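Local coordinates for protein threonine phosphate decarboxylase-like enzyme (PDB 6OUX) that decarboxylates L-serine O-phosphate to ethanolamine O-phosphate with pyridoxal phosphate, supplying the precursor of the link between nucleotide loop and corrin ring in norcobamides, at residues I212-E217 and K300-E305; I207-I212 and L224-L229; E57-Y62 and R284-E289; I194-L199 and D231-V236. All coordinates share one frame; numbering follows the deposited sequence.

Interaction 1. Residues I212-E217 and K300-E305; sequences IHFAYE and KQYIKE
Chain 212-217 leaves a short 3-10 turn, secured by Ala215 N bonding Ile212 O at 3.1 Å, and passes one face of the helical segment 300-305, coming nearest where the CA atoms of Phe214 and Ile303 lie 5.8 Å apart. Ile303 buries the most surface of any residue in the contact. Its CG1 is anti to the carbonyl carbon (chi1 -68°), so the CG1-CD1 arm reaches into the turn: CD1 stops 3.5 Å from His213 O, and CG1 rests 3.6 Å from Phe214 O. The CG2 branch leaves on another side and meets Tyr216 CD1 at 3.8 Å, obliquely to that ring. Tyr216 comes to it with CG in the crowded position between backbone N and carbonyl carbon. No hydrogen bond joins the two segments. The helix is the long helix 289-314, consistent with the interdomain helix of fold type I pyridoxal phosphate enzymes; here it is met by the loop that follows strand 204-208. Beside Ile303, Phe214 and Tyr302 pack ring to ring obliquely: centroids are 5.4 Å apart, planes at 70°, and Phe214 CE1 is 3.6 Å from Tyr302 CD2. Tyr302, with CG anti to the backbone N (chi1 -171°), is anchored at its far end by a hydrogen bond from OH to Gly372 O. His213 O, the carbonyl touched by Ile303 CD1, accepts from Arg299 NH1.

Interaction 2. Residues I207-I212 and L224-L229; sequences IDESFI and LSSTVL
Of the two carboxylates of 207-212, only that of Glu209 meets segment 224-229; that of Asp208 turns back on its own segment. Asp208 OD1 takes the Ser210 hydroxyl on its syn lone pair at 2.5 Å, whereas Ser210 N comes from above the plane, 35° out of it, closing an Asx turn. Glu209 divides its oxygens: OE1 is gripped by Ser226, OE2 by two waters. Ser226 gives both its backbone N (2.7 Å to Glu209 OE1, 142° at the hydrogen) and its OG, although the modelled place of OE1 is less certain because it crowds a neighbouring atom. Glu209 reaches this position with CG between backbone N and carbonyl carbon (chi1 62°). Waters 1 and 2 donate to OE2 and continue to Thr227 OG1 and Ser225 OG respectively. With Ser226 at the N-cap position, the start of helix 227-232 would tend to stabilise a negative charge on this buried acid. Strand 204-208, this helix and strand 236-241 form a beta-alpha-beta unit, and Asp208 stands at the strand end where fold type I enzymes usually carry the aspartate facing the pyridine nitrogen. Ser225 OG accepts from Thr227 N in an ST turn. Beside the Glu209-Ser226 bonds, the Ile212 and Leu224 side chains cross at about a right angle, Ile212 CG1 3.9 Å from Leu224 CB. Ile207 CD1 meets Leu229 CD1 at 4.1 Å. Water 3 accepts from Leu224 N and probably donates to Ile212 O.

Interaction 3. Residues E57-Y62 and R284-E289; sequences ELVLDY and RLFVRE
Arg288 NH2 is the best-held polar atom, with one firm salt bridge, to Glu66 OE2, and a long, weak ion pair to Asp290 OD2 beside it. Both partners lie outside the two segments, between which no hydrogen bond passes. The same NH2 approaches the Tyr62 ring tip to tip, 3.8 Å from CE2, and the guanidinium meets the ring obliquely, planes 76° apart. Bends at chi2 and chi3 bring the arginine back over its own segment, where Leu285 CD1 sits 3.4 Å above one face of the guanidinium, toward the rim. The same methyl also touches Tyr62 CD2 at 3.8 Å; one leucine branch thus lies against both flat groups. Leu285 extends with CG anti to the backbone N (chi1 -175°), which carries its two methyls out toward helix 53-68. The contact sets that helix against the joint between helix 277-286 and the long helix 289-314. At that joint Arg288 occupies the N-cap position of the second helix, and Arg288 N bonds Leu285 O at 2.9 Å. One turn back along helix 53-68, the two methyls of Val59 go to different partners: CG1 comes to 4.2 Å from Leu285 CD2, while CG2 meets the edge of the Phe286 ring near its plane, 3.9 Å from CE1. Phe286 in turn stacks on Phe246, and Tyr62 has Phe291 edge-to-face and Arg65 in a cation-pi contact.

Interaction 4. Residues I194-L199 and D231-V236; sequences ILLKRL and DMYPNV
Lys197 NZ donates to Tyr233 OH at 3.0 Å, and the same phenol oxygen is hydrogen-bonded to His193 ND1, so two groups of helix 189-198 hold the tyrosine tip. The lysine starts out pointing away from the partner segment and returns through bends at chi3 and chi4. Asn235 provides the second polar link. Its ND2 bonds Val202 O and, weakly, Leu199 O (3.1 Å from ND2, 124° at the hydrogen), while water 4 donates to Asn235 OD1 at 2.7 Å and to Leu196 O at 2.6 Å, thereby tying up a carbonyl near the helix end. Between these links the Tyr233 ring is sandwiched. Leu196 CB stands over the centre of one face in a CH-pi contact, 3.8 Å from the centroid and 2° off the normal; Met232 CG lies over the opposite face, toward the rim, and Lys197 CG sits at the edge. Leu196 CD2 then crosses to Val236 CG2 at 3.9 Å. The type I turn from Tyr233 to Val236, which joins helix 227-232 to strand 236-241, is thereby packed against the end of helix 189-198, with Ile205 of the neighbouring parallel strand 204-208 touching Leu196, Leu199 and Asn235.

Overall arrangement
Interactions 1 and 2 share Ile212 and have centres 14 Å apart, with Leu224 CD1 lying 3.6 Å from Ala215 O where they touch. Interaction 4 continues from interaction 2 along helix 227-232: their centres are 13 Å apart, and Leu229 CB meets Leu196 CD1 at 3.9 Å. Interaction 3 stands separate, its nearest atoms about 8 Å from interaction 1, although helices 277-286 and 289-314 follow one another in the chain. Interactions 1 and 2 lie nearer the O-phospho-L-serine site without evident direct contact: the side chain of Tyr302 is about 10 Å from that of Arg369, and those of Phe214 and Ile207 are each about 11 Å from that of Asn181. Interactions 3 and 4 lie away from that site.

Interaction 1. Residues I212-E217 and K300-E305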
# COMPACT_ATOMS: atom_id res chain seq x y z
N ILE A 212 -15.52 -0.40 16.03
CA ILE A 212 -15.87 -0.72 17.41
C ILE A 212 -15.53 0.44 18.38
O ILE A 212 -16.12 0.56 19.44
CB ILE A 212 -15.21 -2.04 17.91
CG1 ILE A 212 -15.98 -2.60 19.12
CG2 ILE A 212 -13.72 -1.86 18.17
CD1 ILE A 212 -15.62 -4.00 19.52
N HIS A 213 -14.65 1.32 17.98
CA HIS A 213 -14.30 2.52 18.79
C HIS A 213 -15.50 3.49 18.93
O HIS A 213 -15.50 4.35 19.78
CB HIS A 213 -13.16 3.31 18.11
CG HIS A 213 -11.79 2.88 18.49
ND1 HIS A 213 -11.48 1.61 18.94
CD2 HIS A 213 -10.61 3.55 18.39
CE1 HIS A 213 -10.17 1.53 19.11
NE2 HIS A 213 -9.63 2.70 18.81
N PHE A 214 -16.51 3.36 18.08
CA PHE A 214 -17.74 4.16 18.11
C PHE A 214 -18.85 3.56 18.92
O PHE A 214 -19.81 4.25 19.19
CB PHE A 214 -18.20 4.52 16.69
CG PHE A 214 -17.08 5.06 15.86
CD1 PHE A 214 -16.46 6.25 16.24
CD2 PHE A 214 -16.55 4.35 14.82
CE1 PHE A 214 -15.38 6.73 15.53
CE2 PHE A 214 -15.47 4.84 14.09
CZ PHE A 214 -14.87 6.01 14.47
N ALA A 215 -18.68 2.33 19.39
CA ALA A 215 -19.74 1.65 20.17
C ALA A 215 -19.49 1.82 21.68
O ALA A 215 -18.37 2.19 22.16
CB ALA A 215 -19.81 0.16 19.81
N TYR A 216 -20.53 1.57 22.44
CA TYR A 216 -20.36 1.66 23.89
C TYR A 216 -21.33 0.72 24.56
O TYR A 216 -22.40 0.49 24.03
CB TYR A 216 -20.53 3.13 24.38
CG TYR A 216 -21.84 3.77 24.05
CD1 TYR A 216 -22.03 4.39 22.83
CD2 TYR A 216 -22.93 3.68 24.91
CE1 TYR A 216 -23.23 4.92 22.47
CE2 TYR A 216 -24.16 4.26 24.57
CZ TYR A 216 -24.30 4.87 23.34
OH TYR A 216 -25.47 5.42 22.96
N GLU A 217 -20.88 0.15 25.66
CA GLU A 217 -21.69 -0.73 26.50
C GLU A 217 -22.02 -0.12 27.87
O GLU A 217 -22.81 -0.71 28.58
CB GLU A 217 -21.02 -2.11 26.64
CG GLU A 217 -21.15 -2.91 25.33
CD GLU A 217 -20.63 -4.35 25.43
OE1 GLU A 217 -20.67 -4.91 26.58
OE2 GLU A 217 -20.16 -4.89 24.38
N LYS A 300 -14.52 9.92 22.41
CA LYS A 300 -15.69 10.17 23.22
C LYS A 300 -16.50 11.38 22.79
O LYS A 300 -17.72 11.31 22.78
CB LYS A 300 -15.39 10.30 24.71
CG LYS A 300 -14.89 9.03 25.34
CD LYS A 300 -14.96 9.08 26.87
CE LYS A 300 -13.66 9.39 27.53
NZ LYS A 300 -13.10 8.28 28.36
N GLN A 301 -15.82 12.44 22.36
CA GLN A 301 -16.47 13.60 21.80
C GLN A 301 -17.26 13.25 20.57
O GLN A 301 -18.42 13.71 20.39
CB GLN A 301 -15.39 14.65 21.50
CG GLN A 301 -15.80 15.91 20.79
CD GLN A 301 -14.60 16.81 20.55
OE1 GLN A 301 -13.45 16.34 20.37
NE2 GLN A 301 -14.84 18.09 20.50
N TYR A 302 -16.64 12.47 19.68
CA TYR A 302 -17.31 12.01 18.48
C TYR A 302 -18.53 11.09 18.77
O TYR A 302 -19.58 11.23 18.14
CB TYR A 302 -16.35 11.31 17.53
CG TYR A 302 -16.99 11.01 16.19
CD1 TYR A 302 -17.32 11.97 15.29
CD2 TYR A 302 -17.32 9.71 15.87
CE1 TYR A 302 -17.93 11.67 14.07
CE2 TYR A 302 -17.93 9.40 14.66
CZ TYR A 302 -18.19 10.37 13.75
OH TYR A 302 -18.80 9.98 12.59
N ILE A 303 -18.41 10.15 19.69
CA ILE A 303 -19.58 9.35 20.05
C ILE A 303 -20.71 10.24 20.59
O ILE A 303 -21.92 10.04 20.24
CB ILE A 303 -19.22 8.31 21.11
CG1 ILE A 303 -18.29 7.26 20.52
CG2 ILE A 303 -20.43 7.68 21.79
CD1 ILE A 303 -17.70 6.35 21.56
N LYS A 304 -20.37 11.25 21.40
CA LYS A 304 -21.40 12.14 21.96
C LYS A 304 -22.07 12.91 20.85
O LYS A 304 -23.29 13.03 20.82
CB LYS A 304 -20.89 13.06 23.06
CG LYS A 304 -20.57 12.30 24.35
CD LYS A 304 -19.98 13.21 25.43
CE LYS A 304 -19.32 12.33 26.50
NZ LYS A 304 -18.42 13.09 27.40
N GLU A 305 -21.30 13.36 19.85
CA GLU A 305 -21.92 14.00 18.76
C GLU A 305 -22.80 13.06 17.90
O GLU A 305 -23.85 13.51 17.46
CB GLU A 305 -20.86 14.74 17.91
CG GLU A 305 -21.33 15.47 16.69
CD GLU A 305 -22.56 16.35 16.90
OE1 GLU A 305 -22.62 16.99 17.99
OE2 GLU A 305 -23.45 16.40 15.95

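Interaction 2. Residues I207-I212 and L224-L229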
# COMPACT_ATOMS: atom_id res chain seq x y z
N ILE A 207 -13.32 -11.47 12.42
CA ILE A 207 -14.18 -10.42 12.97
C ILE A 207 -13.54 -9.09 12.62
O ILE A 207 -12.45 -8.75 13.15
CB ILE A 207 -14.32 -10.52 14.51
CG1 ILE A 207 -14.81 -11.91 14.93
CG2 ILE A 207 -15.26 -9.44 14.99
CD1 ILE A 207 -14.88 -12.21 16.42
N ASP A 208 -14.23 -8.34 11.78
CA ASP A 208 -13.86 -6.96 11.43
C ASP A 208 -14.46 -5.97 12.45
O ASP A 208 -15.69 -5.67 12.42
CB ASP A 208 -14.25 -6.63 9.99
CG ASP A 208 -13.86 -5.23 9.57
OD1 ASP A 208 -13.26 -4.44 10.34
OD2 ASP A 208 -14.17 -4.92 8.41
N GLU A 209 -13.62 -5.51 13.36
CA GLU A 209 -14.08 -4.54 14.35
C GLU A 209 -13.68 -3.12 14.02
O GLU A 209 -13.42 -2.31 14.94
CB GLU A 209 -13.53 -4.93 15.74
CG GLU A 209 -12.01 -4.91 15.82
CD GLU A 209 -11.50 -4.87 17.24
OE1 GLU A 209 -12.34 -5.05 18.20
OE2 GLU A 209 -10.25 -4.71 17.39
N SER A 210 -13.62 -2.80 12.76
CA SER A 210 -13.12 -1.49 12.29
C SER A 210 -13.90 -0.29 12.89
O SER A 210 -13.36 0.83 13.00
CB SER A 210 -13.12 -1.41 10.75
OG SER A 210 -12.08 -2.20 10.15
N PHE A 211 -15.17 -0.51 13.19
CA PHE A 211 -16.01 0.55 13.83
C PHE A 211 -16.23 0.48 15.33
O PHE A 211 -17.10 1.22 15.87
CB PHE A 211 -17.36 0.60 13.07
CG PHE A 211 -17.17 0.75 11.60
CD1 PHE A 211 -16.62 1.90 11.10
CD2 PHE A 211 -17.40 -0.29 10.73
CE1 PHE A 211 -16.38 2.06 9.75
CE2 PHE A 211 -17.11 -0.16 9.39
CZ PHE A 211 -16.63 1.02 8.90
N ILE A 212 -15.52 -0.40 16.03
CA ILE A 212 -15.87 -0.72 17.41
C ILE A 212 -15.53 0.44 18.38
O ILE A 212 -16.12 0.56 19.44
CB ILE A 212 -15.21 -2.04 17.91
CG1 ILE A 212 -15.98 -2.60 19.12
CG2 ILE A 212 -13.72 -1.86 18.17
CD1 ILE A 212 -15.62 -4.00 19.52
N LEU A 224 -14.16 -0.10 23.80
CA LEU A 224 -14.36 -1.53 23.64
C LEU A 224 -13.28 -2.04 22.76
O LEU A 224 -12.71 -1.28 21.99
CB LEU A 224 -15.71 -1.81 22.95
CG LEU A 224 -16.93 -1.37 23.76
CD1 LEU A 224 -18.16 -1.31 22.87
CD2 LEU A 224 -17.14 -2.32 24.94
N SER A 225 -13.03 -3.34 22.84
CA SER A 225 -11.99 -3.98 22.07
C SER A 225 -12.31 -5.47 21.94
O SER A 225 -12.64 -6.07 22.93
CB SER A 225 -10.68 -3.90 22.81
OG SER A 225 -9.76 -4.63 22.03
N SER A 226 -12.16 -6.03 20.76
CA SER A 226 -12.36 -7.49 20.51
C SER A 226 -11.02 -8.33 20.77
O SER A 226 -10.96 -9.56 20.51
CB SER A 226 -12.84 -7.72 19.05
OG SER A 226 -13.94 -6.93 18.64
N THR A 227 -9.95 -7.68 21.31
CA THR A 227 -8.72 -8.46 21.68
C THR A 227 -9.00 -9.57 22.71
O THR A 227 -8.37 -10.65 22.62
CB THR A 227 -7.61 -7.51 22.20
OG1 THR A 227 -7.32 -6.55 21.20
CG2 THR A 227 -6.28 -8.20 22.54
N VAL A 228 -9.89 -9.32 23.68
CA VAL A 228 -10.39 -10.33 24.61
C VAL A 228 -10.86 -11.59 23.89
O VAL A 228 -10.56 -12.70 24.30
CB VAL A 228 -11.58 -9.93 25.55
CG1 VAL A 228 -11.15 -9.02 26.64
CG2 VAL A 228 -12.76 -9.32 24.86
N LEU A 229 -11.54 -11.41 22.77
CA LEU A 229 -11.99 -12.55 21.95
C LEU A 229 -10.86 -13.29 21.26
O LEU A 229 -10.83 -14.56 21.24
CB LEU A 229 -13.03 -12.12 20.95
CG LEU A 229 -14.15 -11.29 21.50
CD1 LEU A 229 -15.05 -10.86 20.30
CD2 LEU A 229 -14.98 -11.98 22.59
O HOH W 1 -7.95 -5.68 18.12
O HOH W 2 -9.71 -3.28 19.40
O HOH W 3 -15.67 1.54 21.94

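Interaction 3. Residues E57-Y62 and R284-E289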
# COMPACT_ATOMS: atom_id res chain seq x y z
N GLU A 57 -8.40 15.94 12.91
CA GLU A 57 -7.85 17.26 13.27
C GLU A 57 -6.73 17.08 14.28
O GLU A 57 -5.69 17.68 14.12
CB GLU A 57 -8.90 18.25 13.87
CG GLU A 57 -10.08 18.55 12.96
CD GLU A 57 -10.87 19.81 13.26
OE1 GLU A 57 -10.67 20.46 14.33
OE2 GLU A 57 -11.75 20.16 12.43
N LEU A 58 -6.91 16.18 15.26
CA LEU A 58 -5.86 15.85 16.22
C LEU A 58 -4.59 15.34 15.57
O LEU A 58 -3.51 15.85 15.84
CB LEU A 58 -6.32 14.85 17.26
CG LEU A 58 -5.36 14.48 18.41
CD1 LEU A 58 -5.22 15.69 19.30
CD2 LEU A 58 -5.92 13.29 19.19
N VAL A 59 -4.73 14.33 14.71
CA VAL A 59 -3.59 13.78 13.98
C VAL A 59 -2.93 14.81 13.10
O VAL A 59 -1.71 14.88 13.08
CB VAL A 59 -3.99 12.53 13.18
CG1 VAL A 59 -2.77 11.95 12.44
CG2 VAL A 59 -4.48 11.45 14.12
N LEU A 60 -3.68 15.61 12.34
CA LEU A 60 -3.08 16.68 11.49
C LEU A 60 -2.28 17.68 12.32
O LEU A 60 -1.23 18.20 11.89
CB LEU A 60 -4.12 17.41 10.67
CG LEU A 60 -4.73 16.55 9.53
CD1 LEU A 60 -5.99 17.23 9.03
CD2 LEU A 60 -3.66 16.37 8.43
N ASP A 61 -2.75 17.93 13.54
CA ASP A 61 -2.11 18.89 14.42
C ASP A 61 -0.79 18.34 14.89
O ASP A 61 0.16 19.09 14.92
CB ASP A 61 -3.01 19.22 15.61
CG ASP A 61 -2.42 20.23 16.51
OD1 ASP A 61 -2.24 21.39 16.08
OD2 ASP A 61 -2.11 19.85 17.61
N TYR A 62 -0.70 17.04 15.23
CA TYR A 62 0.56 16.42 15.52
C TYR A 62 1.53 16.43 14.32
O TYR A 62 2.75 16.67 14.47
CB TYR A 62 0.40 14.99 16.04
CG TYR A 62 0.11 14.85 17.50
CD1 TYR A 62 -1.19 14.84 18.01
CD2 TYR A 62 1.12 14.67 18.38
CE1 TYR A 62 -1.44 14.67 19.34
CE2 TYR A 62 0.89 14.49 19.72
CZ TYR A 62 -0.38 14.51 20.19
OH TYR A 62 -0.53 14.33 21.49
N ARG A 284 3.25 4.80 14.75
CA ARG A 284 4.01 5.02 15.98
C ARG A 284 3.37 6.09 16.85
O ARG A 284 3.45 6.02 18.08
CB ARG A 284 5.42 5.40 15.71
CG ARG A 284 6.25 4.31 15.06
CD ARG A 284 7.68 4.84 14.79
NE ARG A 284 8.44 3.79 14.17
CZ ARG A 284 9.06 2.80 14.83
NH1 ARG A 284 9.09 2.76 16.16
NH2 ARG A 284 9.68 1.87 14.12
N LEU A 285 2.71 7.04 16.23
CA LEU A 285 1.92 7.99 16.97
C LEU A 285 0.79 7.30 17.73
O LEU A 285 0.62 7.48 18.93
CB LEU A 285 1.37 9.03 16.00
CG LEU A 285 0.62 10.17 16.65
CD1 LEU A 285 1.58 11.06 17.45
CD2 LEU A 285 -0.07 10.91 15.54
N PHE A 286 0.05 6.47 17.01
CA PHE A 286 -1.22 5.89 17.47
C PHE A 286 -1.06 5.03 18.69
O PHE A 286 -2.05 4.78 19.37
CB PHE A 286 -1.88 5.05 16.37
CG PHE A 286 -2.35 5.82 15.18
CD1 PHE A 286 -2.46 7.21 15.18
CD2 PHE A 286 -2.68 5.14 14.00
CE1 PHE A 286 -2.90 7.88 14.04
CE2 PHE A 286 -3.10 5.80 12.87
CZ PHE A 286 -3.24 7.17 12.89
N VAL A 287 0.17 4.64 19.03
CA VAL A 287 0.43 3.86 20.25
C VAL A 287 1.16 4.59 21.37
O VAL A 287 1.40 4.03 22.45
CB VAL A 287 1.05 2.47 19.89
CG1 VAL A 287 0.16 1.78 18.85
CG2 VAL A 287 2.47 2.58 19.35
N ARG A 288 1.47 5.86 21.17
CA ARG A 288 2.04 6.65 22.27
C ARG A 288 0.97 6.93 23.30
O ARG A 288 -0.14 7.30 22.96
CB ARG A 288 2.63 7.95 21.78
CG ARG A 288 4.15 7.95 21.69
CD ARG A 288 4.59 8.80 20.56
NE ARG A 288 4.23 10.18 20.78
CZ ARG A 288 4.40 11.14 19.89
NH1 ARG A 288 4.86 10.89 18.68
NH2 ARG A 288 4.07 12.38 20.21
N GLU A 289 1.32 6.75 24.57
CA GLU A 289 0.52 7.14 25.72
C GLU A 289 -0.08 8.55 25.67
O GLU A 289 -1.27 8.74 25.98
CB GLU A 289 1.39 7.00 27.00
CG GLU A 289 0.74 7.50 28.30
CD GLU A 289 1.01 8.98 28.59
OE1 GLU A 289 2.20 9.39 28.58
OE2 GLU A 289 0.03 9.72 28.85

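Interaction 4. Residues I194-L199 and D231-V236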
# COMPACT_ATOMS: atom_id res chain seq x y z
N ILE A 194 -21.02 -16.00 23.77
CA ILE A 194 -21.98 -17.10 23.53
C ILE A 194 -21.87 -17.66 22.13
O ILE A 194 -21.70 -18.87 21.93
CB ILE A 194 -23.42 -16.65 23.81
CG1 ILE A 194 -23.56 -16.32 25.28
CG2 ILE A 194 -24.43 -17.75 23.43
CD1 ILE A 194 -24.75 -15.43 25.53
N LEU A 195 -21.90 -16.78 21.14
CA LEU A 195 -21.73 -17.18 19.73
C LEU A 195 -20.44 -17.93 19.52
O LEU A 195 -20.43 -19.05 18.96
CB LEU A 195 -21.85 -15.96 18.81
CG LEU A 195 -21.64 -16.15 17.29
CD1 LEU A 195 -22.36 -15.05 16.51
CD2 LEU A 195 -20.16 -16.22 16.86
N LEU A 196 -19.32 -17.33 20.01
CA LEU A 196 -17.99 -17.94 19.76
C LEU A 196 -17.75 -19.26 20.50
O LEU A 196 -17.09 -20.16 20.00
CB LEU A 196 -16.83 -16.97 20.13
CG LEU A 196 -16.75 -15.72 19.26
CD1 LEU A 196 -15.72 -14.77 19.82
CD2 LEU A 196 -16.45 -16.08 17.81
N LYS A 197 -18.30 -19.38 21.67
CA LYS A 197 -18.25 -20.68 22.32
C LYS A 197 -18.92 -21.79 21.47
O LYS A 197 -18.34 -22.88 21.28
CB LYS A 197 -18.91 -20.61 23.68
CG LYS A 197 -18.08 -19.84 24.67
CD LYS A 197 -18.82 -19.71 26.00
CE LYS A 197 -17.82 -19.70 27.17
NZ LYS A 197 -16.68 -18.75 26.95
N ARG A 198 -20.11 -21.50 20.99
CA ARG A 198 -20.89 -22.44 20.15
C ARG A 198 -20.24 -22.72 18.81
O ARG A 198 -20.44 -23.82 18.23
CB ARG A 198 -22.30 -21.88 19.96
CG ARG A 198 -23.23 -22.67 19.07
CD ARG A 198 -24.70 -22.32 19.32
NE ARG A 198 -25.56 -23.09 18.44
CZ ARG A 198 -26.87 -22.89 18.27
NH1 ARG A 198 -27.53 -21.93 18.92
NH2 ARG A 198 -27.50 -23.64 17.37
N LEU A 199 -19.52 -21.75 18.26
CA LEU A 199 -18.85 -21.93 16.96
C LEU A 199 -17.39 -22.29 17.02
O LEU A 199 -16.64 -22.08 16.07
CB LEU A 199 -19.07 -20.71 16.09
CG LEU A 199 -20.57 -20.44 15.83
CD1 LEU A 199 -20.70 -19.26 14.88
CD2 LEU A 199 -21.31 -21.64 15.21
N ASP A 231 -7.87 -13.43 22.45
CA ASP A 231 -7.12 -14.14 23.48
C ASP A 231 -7.77 -15.45 23.97
O ASP A 231 -7.04 -16.40 24.33
CB ASP A 231 -6.81 -13.27 24.67
CG ASP A 231 -5.80 -12.21 24.39
OD1 ASP A 231 -5.03 -12.24 23.37
OD2 ASP A 231 -5.82 -11.31 25.24
N MET A 232 -9.11 -15.49 23.95
CA MET A 232 -9.86 -16.58 24.52
C MET A 232 -10.17 -17.70 23.52
O MET A 232 -10.24 -18.84 23.91
CB MET A 232 -11.17 -16.04 25.17
CG MET A 232 -12.03 -17.11 25.90
SD MET A 232 -13.38 -16.41 26.87
CE MET A 232 -12.50 -15.29 27.91
N TYR A 233 -10.36 -17.38 22.23
CA TYR A 233 -10.90 -18.30 21.25
C TYR A 233 -9.87 -18.57 20.15
O TYR A 233 -9.60 -17.70 19.33
CB TYR A 233 -12.18 -17.77 20.68
CG TYR A 233 -13.24 -17.55 21.72
CD1 TYR A 233 -13.89 -18.64 22.33
CD2 TYR A 233 -13.54 -16.26 22.19
CE1 TYR A 233 -14.82 -18.44 23.31
CE2 TYR A 233 -14.44 -16.08 23.19
CZ TYR A 233 -15.09 -17.16 23.71
OH TYR A 233 -16.00 -16.91 24.70
N PRO A 234 -9.29 -19.78 20.10
CA PRO A 234 -8.18 -20.02 19.15
C PRO A 234 -8.53 -20.00 17.66
O PRO A 234 -7.62 -19.97 16.84
CB PRO A 234 -7.68 -21.43 19.55
CG PRO A 234 -8.83 -22.06 20.20
CD PRO A 234 -9.54 -20.95 20.93
N ASN A 235 -9.81 -19.96 17.32
CA ASN A 235 -10.22 -19.84 15.93
C ASN A 235 -10.53 -18.40 15.48
O ASN A 235 -10.95 -18.21 14.35
CB ASN A 235 -11.41 -20.73 15.59
CG ASN A 235 -12.65 -20.36 16.33
OD1 ASN A 235 -12.59 -19.61 17.33
ND2 ASN A 235 -13.75 -20.98 15.96
N VAL A 236 -10.37 -17.42 16.36
CA VAL A 236 -10.65 -16.04 16.03
C VAL A 236 -9.49 -15.33 15.33
O VAL A 236 -8.33 -15.35 15.80
CB VAL A 236 -11.17 -15.29 17.26
CG1 VAL A 236 -11.19 -13.76 17.07
CG2 VAL A 236 -12.57 -15.80 17.57
O HOH W 4 -14.72 -20.02 18.88